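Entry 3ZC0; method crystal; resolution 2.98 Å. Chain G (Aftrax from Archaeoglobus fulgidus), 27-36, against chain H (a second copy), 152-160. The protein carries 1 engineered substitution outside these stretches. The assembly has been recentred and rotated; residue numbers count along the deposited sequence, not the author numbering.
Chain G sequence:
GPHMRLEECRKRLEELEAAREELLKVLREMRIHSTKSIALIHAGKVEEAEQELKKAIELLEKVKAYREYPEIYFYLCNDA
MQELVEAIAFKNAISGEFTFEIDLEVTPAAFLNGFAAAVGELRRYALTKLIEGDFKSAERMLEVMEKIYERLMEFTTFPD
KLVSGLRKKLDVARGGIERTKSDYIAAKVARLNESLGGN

Chain G (27-36) LREMRIHSTK
Chain H 152-160: LMEFTTFPD

Residues 27-36 of chain G lie within a longer α-helix, with phi/psi close to -60/-43 throughout and i to i+4 bonds of 2.9 to 3.0 Å, from Arg G31 N to Leu G27 O through Lys G36 N to Ile G32 O. The chain H stretch has less regular backbone. Its phi/psi run from Leu H152 (-59/-37) through Met H153 (-55/-23), Glu H154 (-66/-29), Phe H155 (-84/5) and Thr H156 (-79/-12) to Thr H157 (-58/-27). Phe H155 N bonds Leu H152 O at 2.7 Å, Thr H156 N bonds Met H153 O at 3.2 Å, and Phe H158 N makes a weak bond to Phe H155 O at 3.4 Å. At Phe H158 (-77/148) and Pro H159 (-53/123) the chain becomes extended. Two pairs set the register: Ile G32 CA lies 6.5 Å from Thr H157 CA, and Thr G35 CA lies 9.2 Å from Met H153 CA. Chain G therefore ascends as chain H descends, and together the stretches bury 295 Å².

Leu G27 (m, t) is buried and out of reach of the chain H stretch. The CA-to-CB bond of Arg G28 points toward that stretch, with chi1 147° and chi2 130° off the wells, chi3 p and chi4 109°. Its NH1 lies 3.0 Å from Thr H157 O, but the angle is too poor for a hydrogen bond; the contact is a polar approach, with the carbonyl oblique to the guanidinium. Pro H159 CD sits over one guanidinium face, 4.0 Å from Arg G28 NH2, which is hydrogen-bonded elsewhere in the structure.

Glu G29 (m, m) and Met G30 (t, t, p) make no contact. The CA-to-CB bond of Arg G31 points toward the chain H stretch, with chi1 -131° and chi2 -142° off the wells, chi3 p and chi4 -113°. Its NH2 stands 4.0 Å from Thr H156 O, beyond hydrogen-bonding range, and 4.3 Å from Thr H156 CG2. Separately, Thr H156 (m) donates from OG1 to Met H153 O at 2.7 Å.

One residue on, Ile G32 (m, t) brings CD1 to 4.1 Å from Thr H157 CB, a van der Waals contact at the closest CA pair. Thr H157 (p), its CA-to-CB bond sideways, is the most heavily covered residue, losing 75 Å².

His G33 (m) and Ser G34 (m) are out of reach; Ser G34 OG bonds back to Met G30 O at 3.1 Å. The CA-to-CB bond of Thr G35 (m) points toward the chain H stretch, and its CG2 lies 3.9 Å from Met H153 CE, a methyl-to-methyl contact. Met H153 reaches it with chi1 -92°, chi2 m and chi3 m. Lys G36, modelled only to CB, makes no contact. Without a hydrogen bond between them, the stretches rest on van der Waals packing and one close polar approach, Arg G28 NH1 to Thr H157 O.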

ATOM      1  N   LEU G  27      22.843  12.236 -17.399  1.00 42.39           N
ATOM      2  CA  LEU G  27      22.935  11.679 -16.053  1.00 49.91           C
ATOM      3  C   LEU G  27      23.225  10.175 -16.063  1.00 55.48           C
ATOM      4  O   LEU G  27      24.056   9.705 -15.288  1.00 63.74           O
ATOM      5  CB  LEU G  27      21.661  11.975 -15.262  1.00 30.81           C
ATOM      6  CG  LEU G  27      21.398  13.429 -14.847  1.00 41.38           C
ATOM      7  CD1 LEU G  27      19.950  13.638 -14.456  1.00 56.61           C
ATOM      8  CD2 LEU G  27      22.294  13.870 -13.715  1.00 43.11           C
ATOM      9  N   ARG G  28      22.551   9.429 -16.939  1.00 54.61           N
ATOM     10  CA  ARG G  28      22.788   7.984 -17.043  1.00 45.89           C
ATOM     11  C   ARG G  28      24.213   7.660 -17.495  1.00 48.13           C
ATOM     12  O   ARG G  28      24.852   6.747 -16.964  1.00 63.35           O
ATOM     13  CB  ARG G  28      21.747   7.302 -17.949  1.00 60.50           C
ATOM     14  CG  ARG G  28      22.288   6.108 -18.736  1.00 65.26           C
ATOM     15  CD  ARG G  28      21.418   4.871 -18.599  1.00 69.27           C
ATOM     16  NE  ARG G  28      20.331   4.767 -19.586  1.00 88.44           N
ATOM     17  CZ  ARG G  28      20.296   3.889 -20.592  1.00 72.49           C
ATOM     18  NH1 ARG G  28      21.295   3.030 -20.777  1.00 66.50           N
ATOM     19  NH2 ARG G  28      19.253   3.868 -21.416  1.00 57.90           N
ATOM     20  N   GLU G  29      24.719   8.402 -18.472  1.00 60.50           N
ATOM     21  CA  GLU G  29      26.093   8.164 -18.901  1.00 70.94           C
ATOM     22  C   GLU G  29      27.074   8.471 -17.766  1.00 62.95           C
ATOM     23  O   GLU G  29      28.026   7.708 -17.510  1.00 57.53           O
ATOM     24  CB  GLU G  29      26.425   8.958 -20.170  1.00 73.73           C
ATOM     25  CG  GLU G  29      25.842   8.345 -21.445  1.00 84.89           C
ATOM     26  CD  GLU G  29      26.342   6.926 -21.699  1.00 98.54           C
ATOM     27  OE1 GLU G  29      27.522   6.770 -22.100  1.00 90.97           O
ATOM     28  OE2 GLU G  29      25.552   5.970 -21.492  1.00 66.50           O
ATOM     29  N   MET G  30      26.816   9.570 -17.061  1.00 56.42           N
ATOM     30  CA  MET G  30      27.637   9.926 -15.915  1.00 61.52           C
ATOM     31  C   MET G  30      27.658   8.767 -14.906  1.00 61.05           C
ATOM     32  O   MET G  30      28.733   8.320 -14.480  1.00 67.25           O
ATOM     33  CB  MET G  30      27.156  11.231 -15.267  1.00 39.24           C
ATOM     34  CG  MET G  30      28.032  11.670 -14.093  1.00 52.42           C
ATOM     35  SD  MET G  30      27.795  13.368 -13.521  1.00 49.52           S
ATOM     36  CE  MET G  30      26.223  13.307 -12.697  1.00 65.08           C
ATOM     37  N   ARG G  31      26.473   8.264 -14.565  1.00 52.67           N
ATOM     38  CA  ARG G  31      26.339   7.206 -13.577  1.00 66.13           C
ATOM     39  C   ARG G  31      27.131   5.975 -14.014  1.00 66.39           C
ATOM     40  O   ARG G  31      27.838   5.358 -13.205  1.00 60.66           O
ATOM     41  CB  ARG G  31      24.860   6.854 -13.357  1.00 52.59           C
ATOM     42  CG  ARG G  31      24.419   6.800 -11.878  1.00 71.37           C
ATOM     43  CD  ARG G  31      23.414   5.661 -11.589  1.00 82.97           C
ATOM     44  NE  ARG G  31      23.973   4.338 -11.882  1.00 91.16           N
ATOM     45  CZ  ARG G  31      23.550   3.534 -12.862  1.00105.22           C
ATOM     46  NH1 ARG G  31      22.539   3.899 -13.649  1.00 90.64           N
ATOM     47  NH2 ARG G  31      24.133   2.352 -13.053  1.00 75.24           N
ATOM     48  N   ILE G  32      27.027   5.629 -15.294  1.00 51.90           N
ATOM     49  CA  ILE G  32      27.780   4.493 -15.810  1.00 54.29           C
ATOM     50  C   ILE G  32      29.284   4.683 -15.600  1.00 56.54           C
ATOM     51  O   ILE G  32      29.987   3.754 -15.175  1.00 52.26           O
ATOM     52  CB  ILE G  32      27.486   4.245 -17.297  1.00 64.18           C
ATOM     53  CG1 ILE G  32      25.996   3.963 -17.492  1.00 60.11           C
ATOM     54  CG2 ILE G  32      28.337   3.089 -17.824  1.00 32.34           C
ATOM     55  CD1 ILE G  32      25.553   4.021 -18.927  1.00 73.56           C
ATOM     56  N   HIS G  33      29.785   5.887 -15.866  1.00 52.54           N
ATOM     57  CA  HIS G  33      31.217   6.100 -15.661  1.00 56.89           C
ATOM     58  C   HIS G  33      31.636   6.053 -14.182  1.00 59.86           C
ATOM     59  O   HIS G  33      32.675   5.486 -13.841  1.00 60.19           O
ATOM     60  CB  HIS G  33      31.710   7.364 -16.373  1.00 58.24           C
ATOM     61  CG  HIS G  33      31.599   7.281 -17.862  1.00 68.56           C
ATOM     62  ND1 HIS G  33      32.306   6.362 -18.609  1.00 61.46           N
ATOM     63  CD2 HIS G  33      30.838   7.976 -18.740  1.00 66.49           C
ATOM     64  CE1 HIS G  33      31.991   6.502 -19.883  1.00 61.20           C
ATOM     65  NE2 HIS G  33      31.102   7.473 -19.991  1.00 75.52           N
ATOM     66  N   SER G  34      30.824   6.635 -13.310  1.00 55.43           N
ATOM     67  CA  SER G  34      31.068   6.541 -11.876  1.00 41.31           C
ATOM     68  C   SER G  34      31.178   5.072 -11.451  1.00 50.68           C
ATOM     69  O   SER G  34      32.146   4.653 -10.788  1.00 50.01           O
ATOM     70  CB  SER G  34      29.921   7.211 -11.112  1.00 56.39           C
ATOM     71  OG  SER G  34      29.694   8.534 -11.565  1.00 60.03           O
ATOM     72  N   THR G  35      30.174   4.296 -11.844  1.00 49.59           N
ATOM     73  CA  THR G  35      30.072   2.909 -11.423  1.00 42.33           C
ATOM     74  C   THR G  35      31.276   2.126 -11.923  1.00 49.10           C
ATOM     75  O   THR G  35      31.873   1.319 -11.169  1.00 45.60           O
ATOM     76  CB  THR G  35      28.771   2.271 -11.942  1.00 49.34           C
ATOM     77  OG1 THR G  35      27.652   2.810 -11.226  1.00 62.28           O
ATOM     78  CG2 THR G  35      28.798   0.749 -11.763  1.00 49.50           C
ATOM     79  N   LYS G  36      31.634   2.383 -13.186  1.00 35.19           N
ATOM     80  CA  LYS G  36      32.741   1.683 -13.806  1.00 42.52           C
ATOM     81  C   LYS G  36      34.016   2.003 -13.014  1.00 53.86           C
ATOM     82  O   LYS G  36      34.780   1.097 -12.658  1.00 33.92           O
ATOM     83  CB  LYS G  36      32.854   2.050 -15.289  1.00 40.27           C
TER
ATOM     84  N   LEU H 152      27.309  -9.577 -14.118  1.00 43.18           N
ATOM     85  CA  LEU H 152      25.938  -9.076 -14.161  1.00 38.76           C
ATOM     86  C   LEU H 152      25.869  -7.558 -14.009  1.00 48.52           C
ATOM     87  O   LEU H 152      25.036  -6.904 -14.641  1.00 43.83           O
ATOM     88  CB  LEU H 152      25.077  -9.736 -13.087  1.00 36.29           C
ATOM     89  CG  LEU H 152      24.063 -10.763 -13.562  1.00 49.23           C
ATOM     90  CD1 LEU H 152      24.601 -11.454 -14.800  1.00 39.30           C
ATOM     91  CD2 LEU H 152      23.746 -11.777 -12.462  1.00 40.35           C
ATOM     92  N   MET H 153      26.745  -6.996 -13.173  1.00 49.06           N
ATOM     93  CA  MET H 153      26.677  -5.559 -12.868  1.00 46.38           C
ATOM     94  C   MET H 153      26.718  -4.687 -14.117  1.00 55.44           C
ATOM     95  O   MET H 153      26.255  -3.538 -14.102  1.00 50.45           O
ATOM     96  CB  MET H 153      27.791  -5.146 -11.907  1.00 41.71           C
ATOM     97  CG  MET H 153      27.399  -5.205 -10.440  1.00 54.71           C
ATOM     98  SD  MET H 153      26.181  -3.968  -9.959  1.00 48.61           S
ATOM     99  CE  MET H 153      26.954  -2.471 -10.550  1.00 37.18           C
ATOM    100  N   GLU H 154      27.267  -5.249 -15.193  1.00 49.44           N
ATOM    101  CA  GLU H 154      27.389  -4.543 -16.454  1.00 51.57           C
ATOM    102  C   GLU H 154      26.014  -4.263 -17.039  1.00 68.91           C
ATOM    103  O   GLU H 154      25.820  -3.266 -17.742  1.00 61.31           O
ATOM    104  CB  GLU H 154      28.248  -5.344 -17.434  1.00 59.34           C
ATOM    105  CG  GLU H 154      29.748  -5.182 -17.217  1.00 60.04           C
ATOM    106  CD  GLU H 154      30.539  -6.398 -17.683  1.00 86.41           C
ATOM    107  OE1 GLU H 154      29.901  -7.366 -18.168  1.00 80.58           O
ATOM    108  OE2 GLU H 154      31.789  -6.386 -17.562  1.00 81.36           O
ATOM    109  N   PHE H 155      25.050  -5.129 -16.733  1.00 70.63           N
ATOM    110  CA  PHE H 155      23.705  -4.976 -17.289  1.00 64.58           C
ATOM    111  C   PHE H 155      22.837  -4.002 -16.512  1.00 57.75           C
ATOM    112  O   PHE H 155      21.655  -3.838 -16.825  1.00 56.35           O
ATOM    113  CB  PHE H 155      22.993  -6.318 -17.405  1.00 51.60           C
ATOM    114  CG  PHE H 155      23.572  -7.227 -18.452  1.00 58.76           C
ATOM    115  CD1 PHE H 155      24.786  -7.854 -18.255  1.00 48.79           C
ATOM    116  CD2 PHE H 155      22.883  -7.474 -19.631  1.00 78.27           C
ATOM    117  CE1 PHE H 155      25.301  -8.709 -19.220  1.00 76.33           C
ATOM    118  CE2 PHE H 155      23.400  -8.325 -20.603  1.00 70.73           C
ATOM    119  CZ  PHE H 155      24.604  -8.946 -20.394  1.00 53.73           C
ATOM    120  N   THR H 156      23.420  -3.345 -15.513  1.00 54.12           N
ATOM    121  CA  THR H 156      22.669  -2.401 -14.692  1.00 53.78           C
ATOM    122  C   THR H 156      22.508  -1.070 -15.410  1.00 61.31           C
ATOM    123  O   THR H 156      21.729  -0.222 -14.983  1.00 63.89           O
ATOM    124  CB  THR H 156      23.353  -2.165 -13.340  1.00 61.20           C
ATOM    125  OG1 THR H 156      23.834  -3.413 -12.826  1.00 74.99           O
ATOM    126  CG2 THR H 156      22.376  -1.547 -12.347  1.00 70.36           C
ATOM    127  N   THR H 157      23.254  -0.898 -16.506  1.00 67.03           N
ATOM    128  CA  THR H 157      23.134   0.285 -17.361  1.00 56.20           C
ATOM    129  C   THR H 157      21.699   0.418 -17.871  1.00 67.15           C
ATOM    130  O   THR H 157      21.224   1.515 -18.150  1.00 72.39           O
ATOM    131  CB  THR H 157      24.101   0.238 -18.578  1.00 44.20           C
ATOM    132  OG1 THR H 157      23.669  -0.754 -19.517  1.00 70.07           O
ATOM    133  CG2 THR H 157      25.507  -0.099 -18.145  1.00 59.93           C
ATOM    134  N   PHE H 158      21.003  -0.710 -17.962  1.00 50.69           N
ATOM    135  CA  PHE H 158      19.690  -0.748 -18.571  1.00 59.97           C
ATOM    136  C   PHE H 158      18.575  -0.210 -17.683  1.00 71.08           C
ATOM    137  O   PHE H 158      18.635  -0.333 -16.462  1.00 65.54           O
ATOM    138  CB  PHE H 158      19.375  -2.174 -18.999  1.00 61.76           C
ATOM    139  CG  PHE H 158      20.053  -2.583 -20.263  1.00 56.15           C
ATOM    140  CD1 PHE H 158      19.676  -2.027 -21.472  1.00 54.68           C
ATOM    141  CD2 PHE H 158      21.054  -3.530 -20.250  1.00 56.06           C
ATOM    142  CE1 PHE H 158      20.288  -2.413 -22.643  1.00 71.70           C
ATOM    143  CE2 PHE H 158      21.673  -3.919 -21.419  1.00 54.83           C
ATOM    144  CZ  PHE H 158      21.297  -3.361 -22.613  1.00 61.01           C
ATOM    145  N   PRO H 159      17.549   0.393 -18.310  1.00 81.67           N
ATOM    146  CA  PRO H 159      16.314   0.820 -17.648  1.00 71.14           C
ATOM    147  C   PRO H 159      15.715  -0.345 -16.897  1.00 72.84           C
ATOM    148  O   PRO H 159      15.443  -1.381 -17.509  1.00 63.52           O
ATOM    149  CB  PRO H 159      15.392   1.162 -18.818  1.00 67.61           C
ATOM    150  CG  PRO H 159      16.305   1.543 -19.909  1.00 86.59           C
ATOM    151  CD  PRO H 159      17.535   0.705 -19.751  1.00 77.91           C
ATOM    152  N   ASP H 160      15.512  -0.151 -15.599  1.00 71.50           N
ATOM    153  CA  ASP H 160      14.981  -1.169 -14.684  1.00 78.99           C
ATOM    154  C   ASP H 160      13.888  -2.078 -15.274  1.00 83.85           C
ATOM    155  O   ASP H 160      13.970  -3.317 -15.180  1.00 70.61           O
ATOM    156  CB  ASP H 160      14.468  -0.483 -13.414  1.00 79.41           C
ATOM    157  CG  ASP H 160      14.138  -1.459 -12.312  1.00102.54           C
ATOM    158  OD1 ASP H 160      15.077  -1.889 -11.604  1.00124.37           O
ATOM    159  OD2 ASP H 160      12.938  -1.780 -12.145  1.00 93.24           O
TER